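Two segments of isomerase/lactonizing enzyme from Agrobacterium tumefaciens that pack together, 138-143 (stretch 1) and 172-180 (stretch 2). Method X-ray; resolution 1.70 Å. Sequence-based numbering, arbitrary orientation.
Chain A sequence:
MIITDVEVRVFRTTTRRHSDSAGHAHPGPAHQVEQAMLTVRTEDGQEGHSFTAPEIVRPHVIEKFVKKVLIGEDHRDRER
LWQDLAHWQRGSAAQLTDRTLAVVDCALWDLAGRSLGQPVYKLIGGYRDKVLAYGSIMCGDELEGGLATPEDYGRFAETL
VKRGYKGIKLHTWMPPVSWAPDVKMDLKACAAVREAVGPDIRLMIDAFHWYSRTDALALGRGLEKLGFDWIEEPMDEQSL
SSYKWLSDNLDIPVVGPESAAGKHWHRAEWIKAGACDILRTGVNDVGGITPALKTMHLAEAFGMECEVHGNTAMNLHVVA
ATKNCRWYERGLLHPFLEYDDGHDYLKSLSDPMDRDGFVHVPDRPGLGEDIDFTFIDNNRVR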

# COMPACT_ATOMS: atom_id res chain seq x y z
N MSE A 138 8.80 9.38 -1.23
CA MSE A 138 8.21 9.90 0.00
C MSE A 138 7.73 11.34 -0.14
O MSE A 138 8.18 12.08 -1.03
N CYS A 139 6.83 11.75 0.75
CA CYS A 139 6.31 13.11 0.77
C CYS A 139 7.49 14.06 0.90
O CYS A 139 8.54 13.69 1.43
N GLY A 140 7.31 15.29 0.43
CA GLY A 140 8.38 16.27 0.52
C GLY A 140 8.75 16.65 1.95
O GLY A 140 7.97 16.45 2.88
N ASP A 141 9.95 17.19 2.12
CA ASP A 141 10.41 17.60 3.43
C ASP A 141 11.16 18.93 3.36
O ASP A 141 11.04 19.67 2.37
N GLU A 142 11.91 19.24 4.40
CA GLU A 142 12.68 20.47 4.45
C GLU A 142 14.14 20.13 4.76
O GLU A 142 14.87 20.94 5.33
N LEU A 143 14.53 18.92 4.36
CA LEU A 143 15.89 18.42 4.56
C LEU A 143 16.77 18.79 3.38
O LEU A 143 16.50 18.39 2.25
N THR A 172 4.21 14.94 -3.14
CA THR A 172 4.77 16.26 -2.90
C THR A 172 4.64 16.77 -1.46
O THR A 172 4.32 16.00 -0.56
N TRP A 173 4.89 18.06 -1.25
CA TRP A 173 4.86 18.65 0.09
C TRP A 173 3.49 18.78 0.75
O TRP A 173 2.53 19.25 0.14
N MSE A 174 3.43 18.40 2.02
CA MSE A 174 2.19 18.46 2.79
C MSE A 174 2.47 18.91 4.22
O MSE A 174 3.55 18.67 4.76
N PRO A 175 1.50 19.57 4.86
CA PRO A 175 1.77 19.98 6.24
C PRO A 175 2.02 18.71 7.07
O PRO A 175 1.56 17.63 6.70
N PRO A 176 2.73 18.83 8.20
CA PRO A 176 3.29 20.03 8.82
C PRO A 176 4.47 20.75 8.15
O PRO A 176 5.13 21.56 8.81
N VAL A 177 4.75 20.48 6.88
CA VAL A 177 5.82 21.23 6.22
C VAL A 177 5.37 22.68 6.30
O VAL A 177 4.30 23.03 5.81
N SER A 178 6.19 23.51 6.93
CA SER A 178 5.92 24.93 7.14
C SER A 178 5.03 25.66 6.14
O SER A 178 3.96 26.16 6.50
N TRP A 179 5.48 25.74 4.90
CA TRP A 179 4.76 26.46 3.85
C TRP A 179 3.73 25.67 3.04
O TRP A 179 2.99 26.25 2.24
N ALA A 180 3.67 24.36 3.25
CA ALA A 180 2.75 23.50 2.49
C ALA A 180 1.27 23.65 2.85
O ALA A 180 0.93 24.01 3.98

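The shortest polar link between these two loops runs through water 1; water 2 makes a weaker one. Water 1 lies 2.7 Å from Gly-140 O and accepts from Met-174 N at 2.9 Å, so it bridges Gly-140 O and Met-174 N, which are 5.0 Å apart. Water 2 donates to Asp-141 O at 2.9 Å. Water 2 also accepts a weak hydrogen bond from Trp-179 NE1 at 3.4 Å.

The direct hydrogen bonds are weak. Gly-140 N donates to Thr-172 O at 3.2 Å, long but nearly straight at 169°. Trp-173 NE1 donates to Asp-141 O at 3.3 Å, with a bent angle of 130°. Asp-141 O therefore receives both the indole and water 2. At the exposed end, Ser-178 OG donates weakly to the carboxylate of Glu-142, lying 3.3 Å from Glu-142 OE2 and 3.5 Å from Glu-142 OE1. Which oxygen takes the proton is open.

Trp-173 is central to the packing. Its CA-to-CB bond points sideways, but chi1 m and chi2 of -87° bring the indole to stretch 1. Gly-140 CA sits over one face of the ring, 3.9 Å from the centroid of the five-membered ring, in a CH-pi contact. Its closest ring atom is Trp-173 CD1, 3.5 Å from Gly-140 CA. This approach depends on the bare glycine: an ideal CB there would lie 2.3 Å from Trp-173 CD1, a clash. Asp-141 O lies at the edge of the same ring, near its plane.

Val-177 points toward stretch 1, with chi1 t. Its CG2 lies 3.7 Å from Gly-140 O and 4.3 Å from Asp-141 CA. Val-177 CG1 lies 4.0 Å from Glu-142 CD. Glu-142 starts sideways, but its m, t chain with chi3 of -76° brings the carboxylate nearer to stretch 2. Ser-178 is also sideways, with chi1 m. Trp-179 has chi1 p, and its CD1 lies 4.1 Å from Glu-142 OE2.

Beyond Gly-140, Cys-139 and Met-174 make a small apolar contact. Cys-139 is m and Met-174, a selenomethionine, is m, t, t. Cys-139 SG and Met-174 CE are 3.8 Å apart.

Other side chains turn from the contact. Asp-141 points away, with chi1 p. Its OD1 accepts from Leu-143 N at 3.0 Å, a bond within stretch 1. Thr-172, chi1 p, also points away and contributes its carbonyl. In stretch 2, Val-177 N donates to Met-174 O at 3.0 Å, closing a turn that includes the cis peptide before Pro-176.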

# COMPACT_ATOMS: atom_id res chain seq x y z
CB MSE A 138 9.22 9.88 1.15
CG MSE A 138 9.55 8.52 1.72
SE MSE A 138 10.55 8.70 3.38
CE MSE A 138 10.34 6.89 4.03
CB CYS A 139 5.37 13.31 1.95
SG CYS A 139 3.83 12.39 1.86
CB ASP A 141 11.32 16.53 4.05
CG ASP A 141 12.42 16.08 3.10
OD1 ASP A 141 13.14 16.94 2.55
OD2 ASP A 141 12.59 14.85 2.92
CB GLU A 142 12.09 21.42 5.50
CG GLU A 142 10.70 21.91 5.13
CD GLU A 142 10.07 22.79 6.19
OE1 GLU A 142 9.61 22.26 7.22
OE2 GLU A 142 10.04 24.03 5.99
CB LEU A 143 15.87 16.90 4.72
CG LEU A 143 15.39 16.28 6.04
CD1 LEU A 143 14.24 17.05 6.61
CD2 LEU A 143 15.00 14.83 5.80
CB THR A 172 4.22 17.28 -3.92
OG1 THR A 172 2.82 17.06 -4.12
CG2 THR A 172 4.94 17.11 -5.25
CB TRP A 173 5.54 20.02 0.07
CG TRP A 173 6.97 19.96 -0.37
CD1 TRP A 173 8.06 19.74 0.42
CD2 TRP A 173 7.46 20.13 -1.70
NE1 TRP A 173 9.21 19.76 -0.34
CE2 TRP A 173 8.87 20.00 -1.65
CE3 TRP A 173 6.85 20.38 -2.94
CZ2 TRP A 173 9.67 20.11 -2.78
CZ3 TRP A 173 7.66 20.50 -4.07
CH2 TRP A 173 9.05 20.36 -3.98
CB MSE A 174 1.54 17.07 2.82
CG MSE A 174 1.31 16.46 1.44
SE MSE A 174 0.46 14.73 1.55
CE MSE A 174 1.01 14.03 -0.15
CB PRO A 175 0.50 20.73 6.65
CG PRO A 175 -0.56 20.15 5.75
CD PRO A 175 0.16 20.01 4.43
CB PRO A 176 3.64 19.55 10.23
CG PRO A 176 4.03 18.13 10.00
CD PRO A 176 2.97 17.65 9.05
CB VAL A 177 6.02 20.82 4.74
CG1 VAL A 177 6.83 21.89 4.00
CG2 VAL A 177 6.76 19.49 4.66
CB SER A 178 7.24 25.69 7.27
OG SER A 178 8.02 25.17 8.33
CB TRP A 179 5.78 27.06 2.89
CG TRP A 179 6.74 26.02 2.36
CD1 TRP A 179 7.96 25.69 2.87
CD2 TRP A 179 6.51 25.14 1.25
NE1 TRP A 179 8.51 24.66 2.15
CE2 TRP A 179 7.64 24.30 1.15
CE3 TRP A 179 5.46 24.98 0.34
CZ2 TRP A 179 7.75 23.32 0.17
CZ3 TRP A 179 5.58 24.00 -0.64
CH2 TRP A 179 6.71 23.18 -0.72
CB ALA A 180 3.18 22.04 2.64
O HOH W 1 5.27 16.48 3.05
O HOH W 2 11.06 22.46 1.64